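Glycoside hydrolase, family 11\:clostridium cellulosome enzyme, dockerin type i\:polysaccharide (Clostridium thermocellum, PDB 2C71) catalyses the metal-dependent removal of acetyl groups from acetylated xylan, a step in plant cell-wall breakdown. Local coordinates at residues P173-K176 / E181-T184; D25-Y30 / S57-G62; T111-N114 / V119-G122. All coordinates share one frame; numbering follows the deposited sequence.

Contact 1. Residues P173-K176 / E181-T184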
# COMPACT_ATOMS: atom_id res chain seq x y z
N PRO A 173 0.47 -8.02 -16.85
CA PRO A 173 1.08 -8.46 -18.14
C PRO A 173 1.65 -7.31 -18.96
O PRO A 173 2.71 -7.45 -19.58
CB PRO A 173 -0.07 -9.18 -18.82
CG PRO A 173 -0.98 -9.63 -17.72
CD PRO A 173 -0.90 -8.55 -16.71
N THR A 174 0.96 -6.15 -18.98
CA THR A 174 1.43 -5.05 -19.81
C THR A 174 2.77 -4.53 -19.28
O THR A 174 3.72 -4.37 -20.06
CB THR A 174 0.44 -3.88 -19.85
OG1 THR A 174 -0.74 -4.29 -20.51
CG2 THR A 174 1.02 -2.66 -20.57
N LEU A 175 2.87 -4.30 -17.98
CA LEU A 175 4.12 -3.76 -17.49
C LEU A 175 5.25 -4.81 -17.59
O LEU A 175 6.38 -4.46 -17.91
CB LEU A 175 3.96 -3.21 -16.07
CG LEU A 175 3.02 -2.01 -15.96
CD1 LEU A 175 3.03 -1.43 -14.53
CD2 LEU A 175 3.36 -0.91 -17.03
N LYS A 176 4.95 -6.09 -17.35
CA LYS A 176 6.00 -7.10 -17.56
C LYS A 176 6.49 -7.06 -19.01
O LYS A 176 7.70 -7.19 -19.27
CB LYS A 176 5.52 -8.50 -17.21
CG LYS A 176 5.45 -8.75 -15.72
CD LYS A 176 5.14 -10.20 -15.47
CE LYS A 176 5.04 -10.56 -14.01
NZ LYS A 176 5.07 -12.06 -13.83
N GLU A 181 9.70 -5.01 -13.54
CA GLU A 181 9.56 -6.05 -12.50
C GLU A 181 8.92 -5.40 -11.26
O GLU A 181 9.27 -4.31 -10.84
CB GLU A 181 10.91 -6.64 -12.08
CG GLU A 181 11.60 -7.49 -13.14
CD GLU A 181 11.14 -8.95 -13.15
OE1 GLU A 181 11.98 -9.86 -13.37
OE2 GLU A 181 9.94 -9.21 -12.99
N PHE A 182 8.02 -6.17 -10.66
CA PHE A 182 7.23 -5.75 -9.50
C PHE A 182 7.95 -6.14 -8.19
O PHE A 182 8.40 -7.27 -8.03
CB PHE A 182 5.86 -6.42 -9.53
CG PHE A 182 4.96 -5.92 -10.62
CD1 PHE A 182 4.97 -6.45 -11.89
CD2 PHE A 182 4.11 -4.84 -10.37
CE1 PHE A 182 4.13 -5.94 -12.86
CE2 PHE A 182 3.31 -4.34 -11.35
CZ PHE A 182 3.32 -4.88 -12.60
N VAL A 183 8.06 -5.17 -7.29
CA VAL A 183 8.76 -5.34 -6.04
C VAL A 183 7.95 -4.77 -4.88
O VAL A 183 7.06 -3.92 -5.07
CB VAL A 183 10.15 -4.66 -6.12
CG1 VAL A 183 11.05 -5.44 -7.15
CG2 VAL A 183 10.07 -3.19 -6.45
N THR A 184 8.27 -5.23 -3.67
CA THR A 184 7.72 -4.62 -2.45
C THR A 184 8.37 -3.25 -2.25
O THR A 184 9.38 -2.94 -2.87
CB THR A 184 7.96 -5.48 -1.21
OG1 THR A 184 9.35 -5.49 -0.95
CG2 THR A 184 7.37 -6.89 -1.33

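Contact 2. Residues D25-Y30 / S57-G62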
# COMPACT_ATOMS: atom_id res chain seq x y z
N ASP A 25 -5.37 -13.35 -4.89
CA ASP A 25 -5.51 -14.40 -5.92
C ASP A 25 -4.88 -13.96 -7.23
O ASP A 25 -4.26 -14.79 -7.90
CB ASP A 25 -6.95 -14.79 -6.11
CG ASP A 25 -7.55 -15.57 -4.94
OD1 ASP A 25 -6.86 -16.06 -4.07
OD2 ASP A 25 -8.81 -15.76 -4.99
N LYS A 26 -5.07 -12.70 -7.66
CA LYS A 26 -4.42 -12.20 -8.87
C LYS A 26 -2.90 -12.21 -8.72
O LYS A 26 -2.17 -12.57 -9.64
CB LYS A 26 -4.87 -10.78 -9.21
CG LYS A 26 -6.32 -10.60 -9.55
CD LYS A 26 -6.77 -11.35 -10.79
CE LYS A 26 -8.24 -11.15 -11.03
NZ LYS A 26 -8.75 -11.90 -12.14
N LEU A 27 -2.41 -11.76 -7.57
CA LEU A 27 -0.96 -11.72 -7.34
C LEU A 27 -0.38 -13.12 -7.36
O LEU A 27 0.74 -13.34 -7.87
CB LEU A 27 -0.63 -10.98 -6.07
CG LEU A 27 -1.15 -9.53 -6.03
CD1 LEU A 27 -0.88 -8.94 -4.62
CD2 LEU A 27 -0.57 -8.67 -7.10
N ASP A 28 -1.10 -14.11 -6.86
CA ASP A 28 -0.64 -15.50 -6.95
C ASP A 28 -0.61 -15.94 -8.42
O ASP A 28 0.33 -16.64 -8.84
CB ASP A 28 -1.58 -16.46 -6.17
CG ASP A 28 -1.45 -16.40 -4.65
OD1 ASP A 28 -0.42 -15.92 -4.14
OD2 ASP A 28 -2.42 -16.89 -3.99
N LYS A 29 -1.65 -15.63 -9.18
CA LYS A 29 -1.73 -16.04 -10.58
C LYS A 29 -0.52 -15.58 -11.37
O LYS A 29 0.01 -16.32 -12.20
CB LYS A 29 -3.02 -15.49 -11.21
CG LYS A 29 -3.28 -15.78 -12.66
CD LYS A 29 -4.59 -14.89 -13.09
CE LYS A 29 -5.03 -15.09 -14.47
NZ LYS A 29 -6.29 -14.34 -14.70
N TYR A 30 -0.07 -14.36 -11.10
CA TYR A 30 1.06 -13.75 -11.83
C TYR A 30 2.39 -13.85 -11.10
O TYR A 30 3.41 -13.39 -11.60
CB TYR A 30 0.74 -12.27 -12.15
CG TYR A 30 -0.42 -12.14 -13.05
CD1 TYR A 30 -0.31 -12.56 -14.34
CD2 TYR A 30 -1.64 -11.57 -12.64
CE1 TYR A 30 -1.40 -12.50 -15.21
CE2 TYR A 30 -2.72 -11.49 -13.50
CZ TYR A 30 -2.60 -11.95 -14.80
OH TYR A 30 -3.64 -11.92 -15.70
N SER A 57 3.31 -15.08 1.40
CA SER A 57 3.34 -15.00 -0.05
C SER A 57 4.36 -13.99 -0.57
O SER A 57 4.38 -13.68 -1.76
CB SER A 57 1.95 -14.70 -0.59
OG SER A 57 0.99 -15.59 -0.12
N GLY A 58 5.19 -13.44 0.34
CA GLY A 58 6.24 -12.51 -0.04
C GLY A 58 5.85 -11.05 -0.11
O GLY A 58 6.63 -10.21 -0.55
N HIS A 59 4.62 -10.73 0.28
CA HIS A 59 4.17 -9.35 0.28
C HIS A 59 4.65 -8.66 1.53
O HIS A 59 5.04 -9.30 2.53
CB HIS A 59 2.64 -9.29 0.19
CG HIS A 59 2.09 -10.06 -0.96
ND1 HIS A 59 2.46 -9.77 -2.24
CD2 HIS A 59 1.20 -11.07 -0.98
CE1 HIS A 59 1.82 -10.63 -3.01
NE2 HIS A 59 1.06 -11.43 -2.28
N GLU A 60 4.61 -7.35 1.52
CA GLU A 60 4.96 -6.48 2.65
C GLU A 60 3.70 -5.84 3.21
O GLU A 60 2.75 -5.57 2.45
CB GLU A 60 5.98 -5.46 2.20
CG GLU A 60 6.42 -4.49 3.26
CD GLU A 60 7.60 -3.64 2.89
OE1 GLU A 60 7.97 -3.60 1.70
OE2 GLU A 60 8.16 -2.99 3.80
N ILE A 61 3.70 -5.53 4.50
CA ILE A 61 2.60 -4.82 5.14
C ILE A 61 3.14 -3.49 5.68
O ILE A 61 4.15 -3.45 6.41
CB ILE A 61 1.99 -5.67 6.30
CG1 ILE A 61 1.47 -7.01 5.75
CG2 ILE A 61 0.90 -4.87 7.00
CD1 ILE A 61 0.97 -7.93 6.85
N GLY A 62 2.44 -2.42 5.33
CA GLY A 62 2.68 -1.11 5.90
C GLY A 62 1.47 -0.59 6.66
O GLY A 62 0.45 -1.26 6.81
O HOH W 1 -0.79 -13.40 -3.14
O HOH W 2 -1.25 -16.73 -1.31
O HOH W 3 -1.28 -15.61 -1.56
O HOH W 4 0.37 -13.66 -3.71

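Contact 3. Residues T111-N114 / V119-G122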
# COMPACT_ATOMS: atom_id res chain seq x y z
N THR A 111 3.51 18.41 11.93
CA THR A 111 3.22 17.62 13.12
C THR A 111 3.12 16.14 12.81
O THR A 111 3.60 15.29 13.56
CB THR A 111 1.95 18.17 13.81
OG1 THR A 111 2.16 19.54 14.17
CG2 THR A 111 1.60 17.38 15.06
N LEU A 112 2.46 15.80 11.71
CA LEU A 112 2.36 14.38 11.32
C LEU A 112 3.75 13.80 11.06
O LEU A 112 4.11 12.73 11.57
CB LEU A 112 1.39 14.20 10.16
CG LEU A 112 1.05 12.75 9.81
CD1 LEU A 112 0.38 12.04 10.99
CD2 LEU A 112 0.19 12.73 8.55
N PHE A 113 4.54 14.49 10.23
CA PHE A 113 5.89 14.04 9.95
C PHE A 113 6.70 13.88 11.21
O PHE A 113 7.46 12.94 11.37
CB PHE A 113 6.63 15.01 9.02
CG PHE A 113 6.36 14.76 7.55
CD1 PHE A 113 6.83 13.57 6.93
CD2 PHE A 113 5.69 15.68 6.78
CE1 PHE A 113 6.62 13.38 5.60
CE2 PHE A 113 5.51 15.47 5.43
CZ PHE A 113 5.99 14.29 4.84
N ASN A 114 6.55 14.80 12.19
CA ASN A 114 7.32 14.82 13.44
C ASN A 114 7.00 13.68 14.34
O ASN A 114 7.77 13.37 15.25
CB ASN A 114 7.11 16.10 14.27
CG ASN A 114 8.27 16.40 15.18
OD1 ASN A 114 9.42 16.29 14.77
ND2 ASN A 114 7.98 16.75 16.42
N VAL A 119 8.77 5.62 7.06
CA VAL A 119 8.95 6.30 5.77
C VAL A 119 7.57 6.55 5.15
O VAL A 119 6.77 5.61 5.04
CB VAL A 119 9.85 5.49 4.86
CG1 VAL A 119 9.88 6.09 3.47
CG2 VAL A 119 11.29 5.43 5.46
N PHE A 120 7.28 7.79 4.77
CA PHE A 120 6.01 8.18 4.21
C PHE A 120 5.98 7.90 2.70
O PHE A 120 6.88 8.31 1.96
CB PHE A 120 5.74 9.67 4.38
CG PHE A 120 5.30 10.09 5.77
CD1 PHE A 120 6.00 9.75 6.91
CD2 PHE A 120 4.20 10.92 5.91
CE1 PHE A 120 5.61 10.21 8.17
CE2 PHE A 120 3.78 11.38 7.16
CZ PHE A 120 4.48 11.02 8.28
N VAL A 121 4.94 7.20 2.26
CA VAL A 121 4.76 6.91 0.84
C VAL A 121 3.42 7.42 0.33
O VAL A 121 2.41 7.33 1.02
CB VAL A 121 4.87 5.40 0.55
CG1 VAL A 121 6.31 4.93 0.69
CG2 VAL A 121 3.96 4.62 1.48
N GLY A 122 3.42 7.97 -0.88
CA GLY A 122 2.19 8.29 -1.57
C GLY A 122 1.97 7.43 -2.80
O GLY A 122 1.60 6.26 -2.69

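Contact 1. Residues P173-K176 / E181-T184
Lys-176 runs past the Phe-182 ring and carries its amine on to another backbone: Lys-176 NZ makes a probable hydrogen bond to Tyr-30 O, near the C-terminal end of helix 17-30. The lysine chain is fully extended beyond its CB, which lets CG, near the root of the side chain, meet the aromatic ring while the ammonium group lies well clear of it. Lys-176 CG sits at the ring edge, near its plane, 4.2 Å from Phe-182 CE1. Leu-175 makes the closer approach. Its CB comes obliquely to Phe-182 CZ at 3.9 Å, and its CD1 reaches the same ring carbon at 4.0 Å, with the two side chains crossing at about a right angle. Phe-182 gets there because its CG stands beside the backbone N (chi1 -70°), swinging the ring back to the helix although its CB does not start in that direction. The chain turns in three residues from helix 164-177 to strand 181-182, which pairs in parallel with strand 6-12, as expected of the alpha/beta architecture of the NodB homology family. Val-7 and Leu-9 of that strand touch Phe-182, and Val-32 meets both Phe-182 and Lys-176. Just beyond, Thr-184 is the N-cap of helix 185-192. Leucine and ring thus pack carbon on carbon between helix and strand, the lysine CG closes the ring edge at the outer rim, and the ammonium group turns to Tyr-30 O, a carbonyl that the C-terminal end of a helix would probably make more negative.

Contact 2. Residues D25-Y30 / S57-G62
A Schellman motif closes helix 45-56 and sets Ser-57 and His-59 against Asp-28 and Leu-27 of helix 17-30. In it His-59 N bonds Met-54 O and Gly-58 N bonds Val-55 O, with Gly-58 at positive phi (88°) as the C-prime residue. His-59 CG stands beside the backbone N (chi1 -53°), which carries the ring toward Leu-27; they meet obliquely, Leu-27 CD1 lying 3.6 Å from His-59 CE1. Ser-57 O stands over the centre of one ring face, 4.0 Å above the plane, while Ala-34 N holds ND1 and so fixes the ring's rotation. From here the chain enters strand 60-63, which runs parallel to strand 35-38 in the main sheet and leads to His-64, a magnesium ligand. The polar side of the contact is bridged by water. One water lies in the imidazole plane at its edge, 2.8 Å from His-59 NE2 and 2.7 Å from Asp-28 OD1; another connects the Asp-28 carboxylate with Ser-57 OG. Each has a second, overlapping site, which leaves the detail doubtful. Asp-28 OD2 also forms a salt bridge with Arg-53 NH2, and Ser-57 OG is hydrogen-bonded to Arg-53 O.

Contact 3. Residues T111-N114 / V119-G122
Leu-112 and Phe-113, neighbours on helix 110-115, take hold of Phe-120 within a beta-alpha-beta unit made of strand 100-101, that helix and strand 119-120, the two short strands lying parallel. Leu-112 comes first and touches Phe-120 twice. Its isobutyl group puts CG 4.0 Å from Phe-120 CE2, with CD2 close to the same carbon. Its carbonyl approaches separately, at the edge of the ring and near its plane, Leu-112 O being 3.7 Å from Phe-120 CZ; the partly positive rim of the ring should suit that oxygen. With CG turned opposite the backbone N (chi1 -172°), the leucine also rests on Phe-101 of the partner strand and on Ile-79 of helix 76-94, so that helix covers the leucine on the helix side of the contact. Phe-113 follows, and its ring lies over one face of Phe-120 in an offset stack. The centroids of the Phe-113 and Phe-120 rings are 4.2 Å apart and the planes open by 27°, a wedge rather than a strictly parallel pair. The overlap is uneven: Phe-113 CD1 sits over the centre of the Phe-120 ring, 3.6 Å above its plane, whereas Phe-120 CE2 lies toward the rim of Phe-113. Phe-101 adds an edge-to-face partner to Phe-120, and Pro-103 touches it too, so Phe-120 is buried, with Leu-112 O as a polar neighbour at its edge. On the strand side, the Phe-120 backbone is hydrogen-bonded to Tyr-204. Within the stack the closest approach is made by one corner of the helix ring: Phe-113 CE1 is 3.5 Å from Phe-120 CD2, and equally 3.5 Å from Phe-120 CG.

Overall arrangement
Along the chain, contact 2 closes first, contact 3 follows and contact 1 comes last, all within the NodB homology range. Contacts 1 and 2 are neighbours, their centres about 12 Å apart, and both reach the main parallel sheet, through strands 181-182 and 60-63. They meet: helix 164-177 packs against helix 17-30, with Pro-173 on Tyr-30, and Thr-184 lies against Glu-60 and Gly-58. Contact 3 sits across the chain's centre, about 26 Å from contact 1 and 25 Å from contact 2, on the separate two-stranded sheet. Contacts 1 and 3 join a helix to a short strand, contact 2 a helix to a loop, in a domain whose magnesium is bound by Asp-13 and His-64.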